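Local coordinates for protein acyl-CoA hydrolase (Bacillus cereus, PDB 1Y7U) that probably hydrolyses long-chain fatty acyl-CoA thioesters to free fatty acid and coenzyme A, and binds calcium, at residues I160-A163 with E164-V168. Residues are numbered along the deposited sequence; the frame is centred on the assembly and turned at random.
Sequences IRKA and ESKKV. With COA (coenzyme A), chain F.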
ATOM      1  N   ILE A 160     -25.538   9.735  25.127  1.00 40.69           N
ATOM      2  CA  ILE A 160     -24.685  10.384  26.117  1.00 41.64           C
ATOM      3  C   ILE A 160     -23.326  10.587  25.457  1.00 42.03           C
ATOM      4  O   ILE A 160     -22.790  11.697  25.427  1.00 40.90           O
ATOM      5  CB  ILE A 160     -24.439   9.510  27.368  1.00 42.62           C
ATOM      6  CG1 ILE A 160     -25.637   8.600  27.639  1.00 46.33           C
ATOM      7  CG2 ILE A 160     -24.145  10.401  28.562  1.00 39.16           C
ATOM      8  CD1 ILE A 160     -26.941   9.326  27.886  1.00 53.08           C
ATOM      9  N   ARG A 161     -22.774   9.497  24.930  0.50 42.41           N
ATOM     10  CA  ARG A 161     -21.476   9.519  24.269  0.50 42.90           C
ATOM     11  C   ARG A 161     -21.387  10.654  23.255  0.50 42.36           C
ATOM     12  O   ARG A 161     -20.529  11.531  23.362  0.50 41.61           O
ATOM     13  CB  ARG A 161     -21.227   8.179  23.577  0.50 44.69           C
ATOM     14  CG  ARG A 161     -21.180   6.996  24.527  0.50 47.80           C
ATOM     15  CD  ARG A 161     -19.910   6.994  25.356  0.50 52.05           C
ATOM     16  NE  ARG A 161     -20.184   6.851  26.784  0.50 57.69           N
ATOM     17  CZ  ARG A 161     -20.582   7.844  27.576  0.50 60.24           C
ATOM     18  NH1 ARG A 161     -20.812   7.620  28.865  0.50 60.51           N
ATOM     19  NH2 ARG A 161     -20.737   9.066  27.084  0.50 62.28           N
ATOM     20  N   LYS A 162     -22.280  10.633  22.273  1.00 40.83           N
ATOM     21  CA  LYS A 162     -22.298  11.660  21.250  1.00 40.12           C
ATOM     22  C   LYS A 162     -22.237  13.021  21.932  1.00 41.58           C
ATOM     23  O   LYS A 162     -21.437  13.884  21.570  1.00 41.60           O
ATOM     24  CB  LYS A 162     -23.579  11.558  20.438  1.00 39.72           C
ATOM     25  CG  LYS A 162     -23.534  12.289  19.126  1.00 39.14           C
ATOM     26  CD  LYS A 162     -24.913  12.304  18.497  1.00 44.05           C
ATOM     27  CE  LYS A 162     -24.826  12.420  16.989  1.00 47.51           C
ATOM     28  NZ  LYS A 162     -23.611  13.175  16.583  1.00 50.10           N
ATOM     29  N   ALA A 163     -23.084  13.200  22.935  1.00 42.83           N
ATOM     30  CA  ALA A 163     -23.135  14.455  23.666  1.00 43.33           C
ATOM     31  C   ALA A 163     -21.770  14.822  24.234  1.00 43.03           C
ATOM     32  O   ALA A 163     -21.318  15.952  24.084  1.00 42.63           O
ATOM     33  CB  ALA A 163     -24.157  14.363  24.777  1.00 44.81           C
ATOM     34  N   GLU A 164     -21.108  13.879  24.889  1.00 43.30           N
ATOM     35  CA  GLU A 164     -19.803  14.184  25.447  1.00 46.06           C
ATOM     36  C   GLU A 164     -18.821  14.525  24.332  1.00 46.33           C
ATOM     37  O   GLU A 164     -17.954  15.385  24.494  1.00 47.05           O
ATOM     38  CB  GLU A 164     -19.287  13.012  26.271  1.00 48.93           C
ATOM     39  CG  GLU A 164     -20.117  12.749  27.509  1.00 55.73           C
ATOM     40  CD  GLU A 164     -19.532  11.659  28.385  1.00 60.10           C
ATOM     41  OE1 GLU A 164     -20.079  11.429  29.487  1.00 62.78           O
ATOM     42  OE2 GLU A 164     -18.529  11.032  27.972  1.00 61.66           O
ATOM     43  N   SER A 165     -18.965  13.858  23.192  1.00 46.14           N
ATOM     44  CA  SER A 165     -18.083  14.114  22.065  1.00 44.99           C
ATOM     45  C   SER A 165     -18.257  15.535  21.560  1.00 45.86           C
ATOM     46  O   SER A 165     -17.276  16.234  21.308  1.00 46.59           O
ATOM     47  CB  SER A 165     -18.362  13.121  20.943  1.00 44.51           C
ATOM     48  OG  SER A 165     -17.926  11.827  21.311  1.00 42.96           O
ATOM     49  N   LYS A 166     -19.506  15.964  21.404  1.00 44.94           N
ATOM     50  CA  LYS A 166     -19.776  17.320  20.948  1.00 46.37           C
ATOM     51  C   LYS A 166     -19.272  18.337  21.967  1.00 48.37           C
ATOM     52  O   LYS A 166     -18.882  19.445  21.607  1.00 49.18           O
ATOM     53  CB  LYS A 166     -21.273  17.534  20.732  1.00 45.47           C
ATOM     54  CG  LYS A 166     -21.807  16.966  19.449  1.00 49.19           C
ATOM     55  CD  LYS A 166     -23.240  17.396  19.223  1.00 52.11           C
ATOM     56  CE  LYS A 166     -23.766  16.866  17.900  1.00 57.69           C
ATOM     57  NZ  LYS A 166     -25.238  17.106  17.709  1.00 60.96           N
ATOM     58  N   LYS A 167     -19.281  17.960  23.241  1.00 50.75           N
ATOM     59  CA  LYS A 167     -18.824  18.862  24.289  1.00 53.30           C
ATOM     60  C   LYS A 167     -17.324  19.106  24.142  1.00 52.17           C
ATOM     61  O   LYS A 167     -16.873  20.252  24.139  1.00 53.73           O
ATOM     62  CB  LYS A 167     -19.140  18.274  25.673  1.00 57.06           C
ATOM     63  CG  LYS A 167     -18.957  19.251  26.835  1.00 61.08           C
ATOM     64  CD  LYS A 167     -17.706  18.955  27.658  1.00 66.15           C
ATOM     65  CE  LYS A 167     -17.886  17.714  28.521  1.00 70.40           C
ATOM     66  NZ  LYS A 167     -18.998  17.885  29.496  1.00 72.79           N
ATOM     67  N   VAL A 168     -16.554  18.030  24.012  1.00 48.77           N
ATOM     68  CA  VAL A 168     -15.111  18.159  23.861  1.00 46.82           C
ATOM     69  C   VAL A 168     -14.754  18.926  22.594  1.00 47.24           C
ATOM     70  O   VAL A 168     -13.804  19.708  22.578  1.00 46.36           O
ATOM     71  CB  VAL A 168     -14.426  16.787  23.812  1.00 44.24           C
ATOM     72  CG1 VAL A 168     -12.946  16.957  23.512  1.00 42.35           C
ATOM     73  CG2 VAL A 168     -14.610  16.076  25.134  1.00 41.87           C
TER
HETATM   74  N1A COA F 201     -23.428   7.362  17.297  1.00 76.21           N
HETATM   75  C2A COA F 201     -24.344   6.416  16.991  1.00 75.17           C
HETATM   76  N3A COA F 201     -25.395   6.721  16.185  1.00 75.45           N
HETATM   77  C4A COA F 201     -25.529   7.938  15.699  1.00 76.95           C
HETATM   78  C5A COA F 201     -24.599   8.879  15.966  1.00 76.82           C
HETATM   79  C6A COA F 201     -23.518   8.606  16.778  1.00 76.62           C
HETATM   80  N6A COA F 201     -22.431   9.374  16.825  1.00 73.05           N
HETATM   81  N7A COA F 201     -24.986   9.967  15.356  1.00 76.94           N
HETATM   82  C8A COA F 201     -26.092   9.732  14.695  1.00 76.64           C
HETATM   83  N9A COA F 201     -26.465   8.485  14.912  1.00 77.88           N
HETATM   84  C1B COA F 201     -27.614   7.850  14.260  1.00 78.85           C
HETATM   85  C2B COA F 201     -28.848   7.709  15.113  1.00 77.79           C
HETATM   86  O2B COA F 201     -28.823   6.418  15.654  1.00 78.12           O
HETATM   87  C3B COA F 201     -30.022   7.859  14.172  1.00 75.97           C
HETATM   88  O3B COA F 201     -30.530   6.589  14.121  1.00 68.81           O
HETATM   89  P3B COA F 201     -31.941   6.087  13.870  1.00 60.11           P
HETATM   90  O7A COA F 201     -31.794   4.745  13.557  1.00 58.50           O
HETATM   91  O8A COA F 201     -32.727   6.646  12.865  1.00 61.17           O
HETATM   92  O9A COA F 201     -32.668   6.092  15.043  1.00 60.26           O
HETATM   93  C4B COA F 201     -29.332   8.168  12.874  1.00 79.96           C
HETATM   94  O4B COA F 201     -28.096   8.665  13.245  1.00 80.24           O
HETATM   95  C5B COA F 201     -29.987   9.218  12.039  1.00 84.67           C
HETATM   96  O5B COA F 201     -29.395  10.457  12.326  1.00 91.57           O
HETATM   97  P1A COA F 201     -30.058  11.866  11.988  1.00 94.88           P
HETATM   98  O1A COA F 201     -30.326  12.651  13.196  1.00 94.23           O
HETATM   99  O2A COA F 201     -31.324  11.695  11.279  1.00 92.67           O
HETATM  100  O3A COA F 201     -29.016  12.722  11.157  1.00 94.77           O
HETATM  101  P2A COA F 201     -27.468  12.966  11.407  1.00 94.20           P
HETATM  102  O4A COA F 201     -27.123  13.252  12.806  1.00 93.28           O
HETATM  103  O5A COA F 201     -27.128  14.092  10.576  1.00 93.84           O
HETATM  104  O6A COA F 201     -26.697  11.679  10.896  1.00 92.58           O
HETATM  105  CBP COA F 201     -24.245  11.805  11.060  1.00 84.24           C
HETATM  106  CCP COA F 201     -25.480  11.630  10.185  1.00 86.72           C
HETATM  107  CDP COA F 201     -24.492  12.667  12.271  1.00 83.87           C
HETATM  108  CEP COA F 201     -23.782  10.460  11.554  1.00 81.46           C
HETATM  109  CAP COA F 201     -23.243  12.688  10.317  1.00 82.92           C
HETATM  110  OAP COA F 201     -23.103  13.937  10.949  1.00 83.34           O
HETATM  111  C9P COA F 201     -22.100  12.207   9.486  1.00 79.91           C
HETATM  112  O9P COA F 201     -22.233  12.192   8.115  1.00 78.12           O
HETATM  113  N8P COA F 201     -21.013  11.816  10.069  1.00 76.26           N
HETATM  114  C7P COA F 201     -20.219  10.753   9.544  1.00 74.63           C
HETATM  115  C6P COA F 201     -20.045  10.720   8.039  1.00 74.66           C
HETATM  116  C5P COA F 201     -18.772  10.069   7.606  1.00 73.79           C
HETATM  117  O5P COA F 201     -18.255  10.364   6.509  1.00 73.92           O
HETATM  118  N4P COA F 201     -18.257   9.203   8.437  1.00 71.58           N
HETATM  119  C3P COA F 201     -16.870   8.921   8.425  1.00 71.80           C
HETATM  120  C2P COA F 201     -16.144  10.032   9.123  1.00 72.35           C
HETATM  121  S1P COA F 201     -15.184  10.979   7.994  1.00 78.20           S
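Arg161, in the one of its two modelled conformers described here, turns its CG beside its own backbone N (chi1 -62°) and bends again at chi2 and chi3, which brings the guanidinium round beside the carboxylate of Glu164. Lys162 heads elsewhere: its CG stands anti to the backbone N (chi1 -163°), and the chain bends only at the last torsion, so that CE and NZ come up to the N7A side of the adenine of coenzyme A, with NZ 3.7 Å from N7A. The glutamate chain runs extended beyond CG (chi2 -175°), and it and the arginine lie next to each other, pointing the same way. NH2 of Arg161 comes 3.1 Å from OE2 of Glu164, but that oxygen sits well out of the guanidinium plane and no N-H is aimed at it, making this i to i+3 surface salt bridge one of charge alone; the arginine's second conformer means this is not its sole position. NZ of Lys162 is 4.4 Å from NZ of Lys166 and 3.9 Å from CE of Lys166. Beneath these side chains run the backbone bonds of a regular helix, among them Ser165 N to Arg161 O and Lys166 N to Lys162 O, both 2.8 Å. Ser165 OG hydrogen-bonds OD2 of Asp71 of the second subunit, whose OD1 bonds the coenzyme A; Asp71 thus links this helix and the cofactor. Trp69 of that subunit packs on Arg161. With Lys162 and Arg158 of helix 142-170 both binding coenzyme A, and Asp71 of the second subunit joining them, this is part of the intersubunit coenzyme A pocket of a hotdog-fold acyl-CoA hydrolase.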